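Local atomic coordinates of hypothetical protein TTHA1785 (Thermus thermophilus, PDB entry 2EPG), a protein that probably joins RNA ends as a manganese-dependent, GTP-consuming RNA ligase of the RtcB family, acting in RNA repair. Residues A[437-443]-A[480-486]; A[126-130]-A[318-324]; A[117-123]-A[237-241]; A[315-319]-A[329-333]. All coordinates share one frame. Numbering follows the deposited sequence.

Overall arrangement
All four contacts lie round strands 110-119, 332-347 and 474-486 of the large mixed sheet, and all pairs touch except interactions 1 and 4, whose nearest atoms are about 7 Å apart. Interactions 2 and 4 share Ala318 and Phe319 of helix 288-321. Interactions 3 and 4 meet at His117 N and His329 O, 2.9 Å apart. Leu123 CD1 of interaction 3 touches Leu130 CD2 of interaction 2 at 3.6 Å. Interaction 1 joins interaction 3 through Leu482 CD1, 3.7 Å from Leu120 CD2, and interaction 2 through Leu440 CD1, 3.3 Å from Gln127 CG. It also holds Lys486 of the predicted GMP site, and Val315 of interaction 4 packs near Leu217 of that site.

Interaction 1: residues A[437-443]-A[480-486]; sequences RGILVRA and RPLIVVK
Ile439, Arg442 and Val484, with 71, 62 and 56 Å² covered, mark the course of a parallel strand pairing. Strand 440-442 runs beside 483-486 with axes 4.7 Å apart and 13° between directions; Leu440, Val441 and Arg442 pair with Ile483, Val484 and Val485 at CA-CA distances of 4.6 to 4.8 Å. Hydrogen bonds alternate along the edge: Leu440 N to Leu482 O (3.0 Å), Val484 N to Leu440 O, Arg442 N to Val484 O and Lys486 N to Arg442 O (each 2.8 Å). Ile439, chi1 m and chi2 t, precedes the strand; its CG2 meets Val484 CG2 at 3.8 Å and its CD1 meets Pro481 CG at 3.8 Å. Arg442 sets CB 4.0 Å from Val485 CG2, then leads its guanidinium away to a salt bridge with Asp132. Upstream, Gly438 (phi/psi 70/51) turns the chain, and Arg480 NH1 donates a long hydrogen bond of 3.3 Å to Arg437 O. Leu482 and Ile483 both face Val219 in a classic beta bulge, on the edge away from 440-442. The short strand thus extends the mixed sheet beside the C-terminal strand, which ends in Lys486, a predicted GMP-binding residue of the RtcB ligase fold.

Interaction 2: residues A[126-130]-A[318-324]; sequences RQKEL and AFEKVGF
Arg126 occupies the N-cap position of helix 127-137, and Leu130 N bonds to Arg126 O at 2.9 Å in its first turn. The other segment is the end of helix 288-321, closed by a Schellman motif: Phe324 N to Phe319 O is 3.1 Å, Gly323 N to Glu320 O is 3.0 Å, and Gly323 is the C-prime residue with phi/psi 113/-13. The backbones come nearest at Glu129 and Val322, CA to CA 6.1 Å. From the N-cap, the Arg126 side chain (m, t, t) extends over this turn; NH2 donates to Val322 O at 2.9 Å, and the guanidinium lies flat on Phe324 in a cation-pi stack, CZ 3.9 Å from the ring centroid, planes at 14°. Val322 CG1 reaches Glu129 CB at 3.5 Å. Leu130 (t, p) sets CD1 over the Phe319 ring, 4.0 Å from its centroid, a CH-pi contact. Leu130 also touches Ile483 of strand 474-486, while Phe319 and Phe324 pack on Leu118 of strand 110-119, so both helix ends meet beside the sheet.

Interaction 3: residues A[117-123]-A[237-241]; sequences HLTLEDL and FKGQV
Two backbone hydrogen bonds of 2.8 Å, Val241 N to Leu118 O and Leu120 N to Gly239 O, flank the antiparallel, non-hydrogen-bonded pair Thr119-Gln240, whose CA atoms are 4.5 Å apart and whose side chains diverge. CA-H...O contacts support them, with Thr119 CA 3.2 Å from Gly239 O and Gln240 CA 3.5 Å from Leu118 O. Thr119 (chi1 p) is the N-cap of helix 120-123: OG1 bonds to Glu121 OE1 at 3.0 Å, while Asp122 OD1 accepts the backbone N of Thr119 at 3.3 Å. Across from it, Phe237 to Gln240 form a type II beta turn, with Gly239 at phi/psi 89/-11; Gln240 OE1 accepts Phe237 N at 3.0 Å. Packing centres on Val241 (chi1 t), with 93 Å² covered: its CG2 lies 4.1 Å from Leu118 CB and 4.0 Å from Leu123 CB. At the outer side, Phe237 (chi1 p) brings CE1 to 3.8 Å from Thr119 CG2, at the ring edge. Leu120 and Leu123 continue onto Leu482, and Leu118 and Leu123 onto Phe319. The arrangement is a strand-to-helix junction with Thr119 as N-cap, formed where antiparallel strands 110-119 and 240-247 of the large mixed sheet pair.

Interaction 4: residues A[315-319]-A[329-333]; sequences VREAF and HGLRV
Leu331 O is the polar focus of this buried contact, accepting two hydrogen bonds from Arg316: NE at 3.0 Å and NH1 at 2.8 Å. Arg316, in helix 288-321, is extended beyond chi1 (m, t, t), which carries the guanidinium from the helix to the carbonyl just before strand 332-347; its NH2 forms a salt bridge with Asp177, and Tyr174 adds a cation-pi partner. On the facing segment, Gly330 leaves the helical conformation at phi/psi 40/46, ending helix 326-329 and turning the chain toward the strand. His329 (chi1 p, chi2 62°) folds back over that turn, so that its ND1 accepts Leu331 N at 2.9 Å while NE2 is hydrogen-bonded to Glu320 OE2; both ring nitrogens are therefore satisfied. The backbones stay apart, CA to CA 6.8 Å for Arg316-Leu331 and 7.2 Å for Phe319-His329, and side chains fill the gap. Leu331 (m, t) places CD1 over the Phe319 ring (chi1 m), 3.6 Å from its centroid, a CH-pi contact, with Val315 CG1 4.3 Å from the same CD1. Phe319 CB rests 3.8 Å from His329 CD2. Val315, Phe319 and Leu331 all reach Val243 of strand 240-247, and the backbones of His329 and Arg332 bond to His117 and Ala115 of strand 110-119, so helix 288-321 packs against the sheet where strand 332-347 begins.

Interaction 1: residues A[437-443]-A[480-486]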
loop_
_atom_site.group_PDB
_atom_site.type_symbol
_atom_site.label_atom_id
_atom_site.label_comp_id
_atom_site.label_asym_id
_atom_site.label_seq_id
_atom_site.Cartn_x
_atom_site.Cartn_y
_atom_site.Cartn_z
ATOM N N ARG A 437 4.042 -19.284 19.471
ATOM C CA ARG A 437 5.106 -18.299 19.335
ATOM C C ARG A 437 4.763 -17.078 20.184
ATOM O O ARG A 437 5.326 -15.994 20.001
ATOM C CB ARG A 437 5.278 -17.900 17.865
ATOM C CG ARG A 437 3.976 -17.799 17.086
ATOM C CD ARG A 437 4.199 -17.240 15.684
ATOM N NE ARG A 437 5.236 -17.959 14.949
ATOM C CZ ARG A 437 5.565 -17.707 13.684
ATOM N NH1 ARG A 437 6.524 -18.409 13.092
ATOM N NH2 ARG A 437 4.932 -16.755 13.010
ATOM N N GLY A 438 3.831 -17.275 21.117
ATOM C CA GLY A 438 3.405 -16.205 22.004
ATOM C C GLY A 438 2.610 -15.111 21.310
ATOM O O GLY A 438 2.916 -13.927 21.458
ATOM N N ILE A 439 1.584 -15.500 20.558
ATOM C CA ILE A 439 0.762 -14.533 19.847
ATOM C C ILE A 439 -0.723 -14.828 20.034
ATOM O O ILE A 439 -1.210 -15.885 19.636
ATOM C CB ILE A 439 1.092 -14.539 18.336
ATOM C CG1 ILE A 439 2.572 -14.210 18.127
ATOM C CG2 ILE A 439 0.220 -13.533 17.602
ATOM C CD1 ILE A 439 3.011 -14.225 16.673
ATOM N N LEU A 440 -1.441 -13.893 20.648
ATOM C CA LEU A 440 -2.870 -14.068 20.864
ATOM C C LEU A 440 -3.605 -13.734 19.574
ATOM O O LEU A 440 -3.351 -12.700 18.958
ATOM C CB LEU A 440 -3.358 -13.159 21.991
ATOM C CG LEU A 440 -2.637 -13.273 23.340
ATOM C CD1 LEU A 440 -3.410 -12.479 24.368
ATOM C CD2 LEU A 440 -2.532 -14.723 23.776
ATOM N N VAL A 441 -4.511 -14.615 19.161
ATOM C CA VAL A 441 -5.260 -14.398 17.930
ATOM C C VAL A 441 -6.752 -14.196 18.169
ATOM O O VAL A 441 -7.349 -14.826 19.043
ATOM C CB VAL A 441 -5.061 -15.569 16.932
ATOM C CG1 VAL A 441 -5.818 -15.292 15.640
ATOM C CG2 VAL A 441 -3.583 -15.752 16.633
ATOM N N ARG A 442 -7.333 -13.295 17.387
ATOM C CA ARG A 442 -8.750 -12.969 17.452
ATOM C C ARG A 442 -9.297 -13.033 16.030
ATOM O O ARG A 442 -9.027 -12.153 15.212
ATOM C CB ARG A 442 -8.942 -11.563 18.021
ATOM C CG ARG A 442 -9.277 -11.514 19.503
ATOM C CD ARG A 442 -8.413 -12.474 20.296
ATOM N NE ARG A 442 -8.686 -12.441 21.730
ATOM C CZ ARG A 442 -8.120 -13.267 22.602
ATOM N NH1 ARG A 442 -8.408 -13.175 23.893
ATOM N NH2 ARG A 442 -7.271 -14.194 22.174
ATOM N N ALA A 443 -10.055 -14.087 15.742
ATOM C CA ALA A 443 -10.632 -14.277 14.418
ATOM C C ALA A 443 -12.146 -14.436 14.499
ATOM O O ALA A 443 -12.680 -14.898 15.508
ATOM C CB ALA A 443 -10.009 -15.497 13.751
ATOM N N ARG A 480 7.741 -6.955 15.838
ATOM C CA ARG A 480 7.314 -8.321 16.119
ATOM C C ARG A 480 5.878 -8.281 16.662
ATOM O O ARG A 480 5.557 -7.489 17.547
ATOM C CB ARG A 480 8.273 -8.956 17.129
ATOM C CG ARG A 480 8.020 -10.433 17.365
ATOM C CD ARG A 480 9.221 -11.128 17.992
ATOM N NE ARG A 480 8.991 -12.566 18.039
ATOM C CZ ARG A 480 8.097 -13.148 18.832
ATOM N NH1 ARG A 480 7.941 -14.466 18.802
ATOM N NH2 ARG A 480 7.374 -12.415 19.677
ATOM N N PRO A 481 4.990 -9.129 16.128
ATOM C CA PRO A 481 3.591 -9.166 16.574
ATOM C C PRO A 481 3.354 -9.825 17.928
ATOM O O PRO A 481 4.058 -10.761 18.301
ATOM C CB PRO A 481 2.893 -9.924 15.451
ATOM C CG PRO A 481 3.940 -10.905 15.029
ATOM C CD PRO A 481 5.218 -10.087 15.027
ATOM N N LEU A 482 2.357 -9.315 18.650
ATOM C CA LEU A 482 1.969 -9.837 19.957
ATOM C C LEU A 482 0.520 -10.293 19.895
ATOM O O LEU A 482 0.161 -11.321 20.465
ATOM C CB LEU A 482 2.079 -8.756 21.032
ATOM C CG LEU A 482 3.471 -8.319 21.475
ATOM C CD1 LEU A 482 3.377 -6.967 22.155
ATOM C CD2 LEU A 482 4.061 -9.362 22.403
ATOM N N ILE A 483 -0.304 -9.496 19.214
ATOM C CA ILE A 483 -1.728 -9.772 19.058
ATOM C C ILE A 483 -2.138 -9.621 17.605
ATOM O O ILE A 483 -1.819 -8.617 16.967
ATOM C CB ILE A 483 -2.611 -8.788 19.852
ATOM C CG1 ILE A 483 -2.295 -8.857 21.343
ATOM C CG2 ILE A 483 -4.081 -9.114 19.605
ATOM C CD1 ILE A 483 -3.016 -7.778 22.145
ATOM N N VAL A 484 -2.870 -10.605 17.093
ATOM C CA VAL A 484 -3.333 -10.562 15.715
ATOM C C VAL A 484 -4.857 -10.644 15.691
ATOM O O VAL A 484 -5.444 -11.581 16.237
ATOM C CB VAL A 484 -2.742 -11.731 14.880
ATOM C CG1 VAL A 484 -3.405 -11.772 13.515
ATOM C CG2 VAL A 484 -1.224 -11.553 14.704
ATOM N N VAL A 485 -5.487 -9.643 15.082
ATOM C CA VAL A 485 -6.942 -9.585 14.949
ATOM C C VAL A 485 -7.251 -9.680 13.451
ATOM O O VAL A 485 -6.849 -8.802 12.672
ATOM C CB VAL A 485 -7.512 -8.252 15.502
ATOM C CG1 VAL A 485 -9.019 -8.193 15.280
ATOM C CG2 VAL A 485 -7.192 -8.123 16.986
ATOM N N LYS A 486 -7.949 -10.746 13.053
ATOM C CA LYS A 486 -8.299 -10.980 11.650
ATOM C C LYS A 486 -9.748 -10.598 11.358
ATOM O O LYS A 486 -10.615 -10.681 12.235
ATOM C CB LYS A 486 -8.107 -12.452 11.296
ATOM C CG LYS A 486 -7.031 -13.128 12.107
ATOM C CD LYS A 486 -7.041 -14.645 11.949
ATOM C CE LYS A 486 -6.725 -15.103 10.531
ATOM N NZ LYS A 486 -6.612 -16.602 10.474
#

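Interaction 2: residues A[126-130]-A[318-324]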
loop_
_atom_site.group_PDB
_atom_site.type_symbol
_atom_site.label_atom_id
_atom_site.label_comp_id
_atom_site.label_asym_id
_atom_site.label_seq_id
_atom_site.Cartn_x
_atom_site.Cartn_y
_atom_site.Cartn_z
ATOM N N ARG A 126 -1.741 -6.646 30.227
ATOM C CA ARG A 126 -3.123 -6.398 29.806
ATOM C C ARG A 126 -3.373 -6.927 28.397
ATOM O O ARG A 126 -4.361 -6.578 27.744
ATOM C CB ARG A 126 -3.434 -4.902 29.828
ATOM C CG ARG A 126 -2.991 -4.183 31.086
ATOM C CD ARG A 126 -3.672 -2.837 31.166
ATOM N NE ARG A 126 -2.879 -1.859 31.895
ATOM C CZ ARG A 126 -3.286 -0.621 32.141
ATOM N NH1 ARG A 126 -2.505 0.221 32.806
ATOM N NH2 ARG A 126 -4.479 -0.225 31.728
ATOM N N GLN A 127 -2.456 -7.767 27.937
ATOM C CA GLN A 127 -2.514 -8.356 26.609
ATOM C C GLN A 127 -3.868 -8.995 26.280
ATOM O O GLN A 127 -4.416 -8.811 25.185
ATOM C CB GLN A 127 -1.391 -9.384 26.487
ATOM C CG GLN A 127 -1.335 -10.098 25.176
ATOM C CD GLN A 127 -0.105 -10.977 25.052
ATOM O OE1 GLN A 127 0.271 -11.682 25.991
ATOM N NE2 GLN A 127 0.518 -10.950 23.885
ATOM N N LYS A 128 -4.412 -9.737 27.234
ATOM C CA LYS A 128 -5.688 -10.403 27.035
ATOM C C LYS A 128 -6.814 -9.380 26.949
ATOM O O LYS A 128 -7.604 -9.411 26.019
ATOM C CB LYS A 128 -5.933 -11.398 28.178
ATOM C CG LYS A 128 -7.021 -12.423 27.919
ATOM C CD LYS A 128 -8.402 -11.909 28.323
ATOM C CE LYS A 128 -9.424 -13.048 28.322
ATOM N NZ LYS A 128 -8.909 -14.189 29.140
ATOM N N GLU A 129 -6.882 -8.472 27.917
ATOM C CA GLU A 129 -7.917 -7.441 27.920
ATOM C C GLU A 129 -7.947 -6.673 26.589
ATOM O O GLU A 129 -9.017 -6.425 26.033
ATOM C CB GLU A 129 -7.686 -6.437 29.055
ATOM C CG GLU A 129 -7.787 -6.996 30.469
ATOM C CD GLU A 129 -6.707 -8.014 30.767
ATOM O OE1 GLU A 129 -5.549 -7.796 30.350
ATOM O OE2 GLU A 129 -7.011 -9.028 31.425
ATOM N N LEU A 130 -6.771 -6.300 26.090
ATOM C CA LEU A 130 -6.665 -5.543 24.845
ATOM C C LEU A 130 -7.135 -6.364 23.650
ATOM O O LEU A 130 -7.916 -5.886 22.832
ATOM C CB LEU A 130 -5.223 -5.069 24.643
ATOM C CG LEU A 130 -4.923 -4.227 23.399
ATOM C CD1 LEU A 130 -5.794 -2.974 23.386
ATOM C CD2 LEU A 130 -3.435 -3.853 23.385
ATOM N N ALA A 318 -10.062 0.980 22.032
ATOM C CA ALA A 318 -9.778 -0.285 22.681
ATOM C C ALA A 318 -8.691 -0.128 23.748
ATOM O O ALA A 318 -8.797 -0.710 24.824
ATOM C CB ALA A 318 -9.366 -1.323 21.648
ATOM N N PHE A 319 -7.653 0.660 23.476
ATOM C CA PHE A 319 -6.594 0.825 24.473
ATOM C C PHE A 319 -7.169 1.494 25.713
ATOM O O PHE A 319 -6.922 1.064 26.839
ATOM C CB PHE A 319 -5.432 1.662 23.922
ATOM C CG PHE A 319 -4.413 0.860 23.144
ATOM C CD1 PHE A 319 -3.123 0.690 23.638
ATOM C CD2 PHE A 319 -4.737 0.287 21.917
ATOM C CE1 PHE A 319 -2.157 -0.043 22.916
ATOM C CE2 PHE A 319 -3.784 -0.447 21.192
ATOM C CZ PHE A 319 -2.495 -0.610 21.695
ATOM N N GLU A 320 -7.957 2.537 25.494
ATOM C CA GLU A 320 -8.575 3.267 26.586
ATOM C C GLU A 320 -9.557 2.394 27.390
ATOM O O GLU A 320 -9.607 2.471 28.612
ATOM C CB GLU A 320 -9.277 4.503 26.025
ATOM C CG GLU A 320 -8.313 5.566 25.573
ATOM C CD GLU A 320 -8.899 6.502 24.543
ATOM O OE1 GLU A 320 -10.140 6.522 24.401
ATOM O OE2 GLU A 320 -8.114 7.221 23.877
ATOM N N LYS A 321 -10.321 1.557 26.698
ATOM C CA LYS A 321 -11.283 0.680 27.352
ATOM C C LYS A 321 -10.593 -0.234 28.375
ATOM O O LYS A 321 -11.174 -0.569 29.407
ATOM C CB LYS A 321 -12.014 -0.158 26.291
ATOM C CG LYS A 321 -13.366 -0.718 26.717
ATOM C CD LYS A 321 -13.204 -1.882 27.666
ATOM C CE LYS A 321 -14.549 -2.456 28.089
ATOM N NZ LYS A 321 -14.381 -3.551 29.095
ATOM N N VAL A 322 -9.351 -0.627 28.104
ATOM C CA VAL A 322 -8.639 -1.504 29.027
ATOM C C VAL A 322 -7.752 -0.779 30.032
ATOM O O VAL A 322 -6.940 -1.411 30.709
ATOM C CB VAL A 322 -7.781 -2.544 28.290
ATOM C CG1 VAL A 322 -8.684 -3.456 27.451
ATOM C CG2 VAL A 322 -6.752 -1.842 27.420
ATOM N N GLY A 323 -7.886 0.543 30.117
ATOM C CA GLY A 323 -7.112 1.272 31.103
ATOM C C GLY A 323 -6.034 2.245 30.677
ATOM O O GLY A 323 -5.549 3.006 31.511
ATOM N N PHE A 324 -5.635 2.230 29.410
ATOM C CA PHE A 324 -4.604 3.159 28.971
ATOM C C PHE A 324 -5.264 4.451 28.528
ATOM O O PHE A 324 -5.981 4.471 27.522
ATOM C CB PHE A 324 -3.795 2.574 27.809
ATOM C CG PHE A 324 -3.027 1.341 28.165
ATOM C CD1 PHE A 324 -3.485 0.087 27.785
ATOM C CD2 PHE A 324 -1.839 1.430 28.875
ATOM C CE1 PHE A 324 -2.773 -1.061 28.103
ATOM C CE2 PHE A 324 -1.112 0.287 29.200
ATOM C CZ PHE A 324 -1.581 -0.966 28.813
#

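Interaction 3: residues A[117-123]-A[237-241]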
loop_
_atom_site.group_PDB
_atom_site.type_symbol
_atom_site.label_atom_id
_atom_site.label_comp_id
_atom_site.label_asym_id
_atom_site.label_seq_id
_atom_site.Cartn_x
_atom_site.Cartn_y
_atom_site.Cartn_z
ATOM N N HIS A 117 3.301 5.540 23.211
ATOM C CA HIS A 117 4.261 5.885 24.263
ATOM C C HIS A 117 4.535 4.666 25.145
ATOM O O HIS A 117 5.412 4.704 25.996
ATOM C CB HIS A 117 3.716 6.988 25.173
ATOM C CG HIS A 117 3.716 8.344 24.552
ATOM N ND1 HIS A 117 2.864 9.347 24.963
ATOM C CD2 HIS A 117 4.482 8.877 23.572
ATOM C CE1 HIS A 117 3.105 10.441 24.261
ATOM N NE2 HIS A 117 4.083 10.183 23.410
ATOM N N LEU A 118 3.784 3.590 24.938
ATOM C CA LEU A 118 3.923 2.383 25.746
ATOM C C LEU A 118 5.054 1.449 25.349
ATOM O O LEU A 118 5.449 1.363 24.190
ATOM C CB LEU A 118 2.606 1.603 25.743
ATOM C CG LEU A 118 1.419 2.337 26.370
ATOM C CD1 LEU A 118 0.097 1.730 25.915
ATOM C CD2 LEU A 118 1.556 2.281 27.883
ATOM N N THR A 119 5.587 0.744 26.334
ATOM C CA THR A 119 6.664 -0.191 26.084
ATOM C C THR A 119 6.082 -1.576 26.298
ATOM O O THR A 119 5.009 -1.717 26.890
ATOM C CB THR A 119 7.841 0.055 27.044
ATOM O OG1 THR A 119 7.440 -0.238 28.393
ATOM C CG2 THR A 119 8.276 1.514 26.957
ATOM N N LEU A 120 6.775 -2.587 25.800
ATOM C CA LEU A 120 6.320 -3.955 25.933
ATOM C C LEU A 120 5.913 -4.265 27.388
ATOM O O LEU A 120 4.843 -4.823 27.646
ATOM C CB LEU A 120 7.437 -4.895 25.496
ATOM C CG LEU A 120 7.121 -6.135 24.649
ATOM C CD1 LEU A 120 8.198 -7.168 24.926
ATOM C CD2 LEU A 120 5.748 -6.707 24.965
ATOM N N GLU A 121 6.770 -3.888 28.331
ATOM C CA GLU A 121 6.526 -4.140 29.750
ATOM C C GLU A 121 5.181 -3.607 30.233
ATOM O O GLU A 121 4.526 -4.228 31.074
ATOM C CB GLU A 121 7.645 -3.529 30.605
ATOM C CG GLU A 121 9.044 -4.126 30.381
ATOM C CD GLU A 121 9.709 -3.669 29.089
ATOM O OE1 GLU A 121 9.416 -2.542 28.637
ATOM O OE2 GLU A 121 10.534 -4.426 28.530
ATOM N N ASP A 122 4.775 -2.463 29.692
ATOM C CA ASP A 122 3.517 -1.828 30.069
ATOM C C ASP A 122 2.306 -2.535 29.500
ATOM O O ASP A 122 1.225 -2.505 30.086
ATOM C CB ASP A 122 3.480 -0.388 29.567
ATOM C CG ASP A 122 4.583 0.465 30.147
ATOM O OD1 ASP A 122 4.972 1.452 29.474
ATOM O OD2 ASP A 122 5.048 0.162 31.275
ATOM N N LEU A 123 2.489 -3.185 28.362
ATOM C CA LEU A 123 1.381 -3.830 27.672
ATOM C C LEU A 123 1.065 -5.275 28.040
ATOM O O LEU A 123 -0.099 -5.634 28.235
ATOM C CB LEU A 123 1.623 -3.766 26.167
ATOM C CG LEU A 123 0.427 -4.215 25.344
ATOM C CD1 LEU A 123 -0.422 -2.987 25.089
ATOM C CD2 LEU A 123 0.867 -4.835 24.031
ATOM N N PHE A 237 11.351 3.523 18.887
ATOM C CA PHE A 237 12.369 3.080 19.845
ATOM C C PHE A 237 12.134 1.611 20.202
ATOM O O PHE A 237 11.006 1.128 20.174
ATOM C CB PHE A 237 12.398 3.968 21.110
ATOM C CG PHE A 237 11.142 3.923 21.936
ATOM C CD1 PHE A 237 11.009 3.005 22.976
ATOM C CD2 PHE A 237 10.114 4.830 21.706
ATOM C CE1 PHE A 237 9.871 2.993 23.783
ATOM C CE2 PHE A 237 8.969 4.829 22.505
ATOM C CZ PHE A 237 8.848 3.907 23.547
ATOM N N LYS A 238 13.208 0.901 20.522
ATOM C CA LYS A 238 13.115 -0.517 20.839
ATOM C C LYS A 238 12.238 -0.742 22.065
ATOM O O LYS A 238 12.305 0.009 23.042
ATOM C CB LYS A 238 14.521 -1.089 21.051
ATOM C CG LYS A 238 14.565 -2.591 21.313
ATOM C CD LYS A 238 15.992 -3.092 21.232
ATOM C CE LYS A 238 16.102 -4.533 21.673
ATOM N NZ LYS A 238 17.498 -5.004 21.507
ATOM N N GLY A 239 11.390 -1.762 21.993
ATOM C CA GLY A 239 10.494 -2.049 23.094
ATOM C C GLY A 239 9.195 -1.283 22.962
ATOM O O GLY A 239 8.226 -1.548 23.666
ATOM N N GLN A 240 9.156 -0.332 22.043
ATOM C CA GLN A 240 7.951 0.464 21.846
ATOM C C GLN A 240 6.786 -0.330 21.234
ATOM O O GLN A 240 6.978 -1.150 20.326
ATOM C CB GLN A 240 8.280 1.670 20.974
ATOM C CG GLN A 240 7.084 2.511 20.589
ATOM C CD GLN A 240 7.449 3.476 19.501
ATOM O OE1 GLN A 240 8.361 3.208 18.718
ATOM N NE2 GLN A 240 6.743 4.600 19.429
ATOM N N VAL A 241 5.581 -0.084 21.740
ATOM C CA VAL A 241 4.370 -0.760 21.258
ATOM C C VAL A 241 3.806 -0.061 20.002
ATOM O O VAL A 241 3.666 1.164 19.971
ATOM C CB VAL A 241 3.263 -0.772 22.362
ATOM C CG1 VAL A 241 1.946 -1.281 21.791
ATOM C CG2 VAL A 241 3.676 -1.670 23.512
#

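Interaction 4: residues A[315-319]-A[329-333]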
loop_
_atom_site.group_PDB
_atom_site.type_symbol
_atom_site.label_atom_id
_atom_site.label_comp_id
_atom_site.label_asym_id
_atom_site.label_seq_id
_atom_site.Cartn_x
_atom_site.Cartn_y
_atom_site.Cartn_z
ATOM N N VAL A 315 -9.124 1.610 17.485
ATOM C CA VAL A 315 -7.987 1.031 18.172
ATOM C C VAL A 315 -7.719 1.876 19.412
ATOM O O VAL A 315 -7.508 1.343 20.504
ATOM C CB VAL A 315 -6.734 0.986 17.271
ATOM C CG1 VAL A 315 -5.477 0.737 18.113
ATOM C CG2 VAL A 315 -6.890 -0.125 16.227
ATOM N N ARG A 316 -7.736 3.192 19.251
ATOM C CA ARG A 316 -7.525 4.055 20.393
ATOM C C ARG A 316 -8.591 3.744 21.446
ATOM O O ARG A 316 -8.272 3.658 22.629
ATOM C CB ARG A 316 -7.582 5.524 19.966
ATOM C CG ARG A 316 -6.350 5.950 19.165
ATOM C CD ARG A 316 -6.518 7.278 18.456
ATOM N NE ARG A 316 -5.273 7.687 17.795
ATOM C CZ ARG A 316 -5.228 8.487 16.742
ATOM N NH1 ARG A 316 -4.061 8.814 16.198
ATOM N NH2 ARG A 316 -6.359 8.954 16.220
ATOM N N GLU A 317 -9.842 3.541 21.019
ATOM C CA GLU A 317 -10.926 3.244 21.959
ATOM C C GLU A 317 -10.679 1.939 22.702
ATOM O O GLU A 317 -11.037 1.799 23.869
ATOM C CB GLU A 317 -12.277 3.172 21.246
ATOM C CG GLU A 317 -12.692 4.476 20.572
ATOM C CD GLU A 317 -14.087 4.403 19.953
ATOM O OE1 GLU A 317 -14.454 3.315 19.448
ATOM O OE2 GLU A 317 -14.799 5.435 19.962
ATOM N N ALA A 318 -10.062 0.980 22.032
ATOM C CA ALA A 318 -9.778 -0.285 22.681
ATOM C C ALA A 318 -8.691 -0.128 23.748
ATOM O O ALA A 318 -8.797 -0.710 24.824
ATOM C CB ALA A 318 -9.366 -1.323 21.648
ATOM N N PHE A 319 -7.653 0.660 23.476
ATOM C CA PHE A 319 -6.594 0.825 24.473
ATOM C C PHE A 319 -7.169 1.494 25.713
ATOM O O PHE A 319 -6.922 1.064 26.839
ATOM C CB PHE A 319 -5.432 1.662 23.922
ATOM C CG PHE A 319 -4.413 0.860 23.144
ATOM C CD1 PHE A 319 -3.123 0.690 23.638
ATOM C CD2 PHE A 319 -4.737 0.287 21.917
ATOM C CE1 PHE A 319 -2.157 -0.043 22.916
ATOM C CE2 PHE A 319 -3.784 -0.447 21.192
ATOM C CZ PHE A 319 -2.495 -0.610 21.695
ATOM N N HIS A 329 -1.284 5.961 26.318
ATOM C CA HIS A 329 -0.968 5.303 25.061
ATOM C C HIS A 329 -0.401 6.199 23.978
ATOM O O HIS A 329 0.417 5.750 23.192
ATOM C CB HIS A 329 -2.178 4.498 24.552
ATOM C CG HIS A 329 -3.341 5.324 24.092
ATOM N ND1 HIS A 329 -3.261 6.208 23.037
ATOM C CD2 HIS A 329 -4.637 5.332 24.489
ATOM C CE1 HIS A 329 -4.457 6.720 22.800
ATOM N NE2 HIS A 329 -5.310 6.205 23.666
ATOM N N GLY A 330 -0.806 7.464 23.957
ATOM C CA GLY A 330 -0.315 8.388 22.947
ATOM C C GLY A 330 -0.186 7.781 21.556
ATOM O O GLY A 330 0.828 7.988 20.899
ATOM N N LEU A 331 -1.206 7.040 21.110
ATOM C CA LEU A 331 -1.198 6.402 19.794
ATOM C C LEU A 331 -1.282 7.392 18.625
ATOM O O LEU A 331 -2.356 7.870 18.267
ATOM C CB LEU A 331 -2.345 5.394 19.704
ATOM C CG LEU A 331 -2.056 4.052 20.389
ATOM C CD1 LEU A 331 -3.360 3.346 20.771
ATOM C CD2 LEU A 331 -1.216 3.191 19.441
ATOM N N ARG A 332 -0.141 7.700 18.026
ATOM C CA ARG A 332 -0.132 8.640 16.919
ATOM C C ARG A 332 0.098 7.909 15.619
ATOM O O ARG A 332 0.652 6.810 15.618
ATOM C CB ARG A 332 0.979 9.678 17.097
ATOM C CG ARG A 332 0.946 10.429 18.419
ATOM C CD ARG A 332 2.065 11.453 18.453
ATOM N NE ARG A 332 2.342 11.948 19.798
ATOM C CZ ARG A 332 3.365 12.749 20.089
ATOM N NH1 ARG A 332 3.560 13.159 21.341
ATOM N NH2 ARG A 332 4.197 13.138 19.121
ATOM N N VAL A 333 -0.331 8.522 14.517
ATOM C CA VAL A 333 -0.117 7.939 13.209
ATOM C C VAL A 333 1.345 8.222 12.823
ATOM O O VAL A 333 1.743 9.382 12.689
ATOM C CB VAL A 333 -1.048 8.578 12.155
ATOM C CG1 VAL A 333 -0.729 8.023 10.774
ATOM C CG2 VAL A 333 -2.537 8.299 12.526
#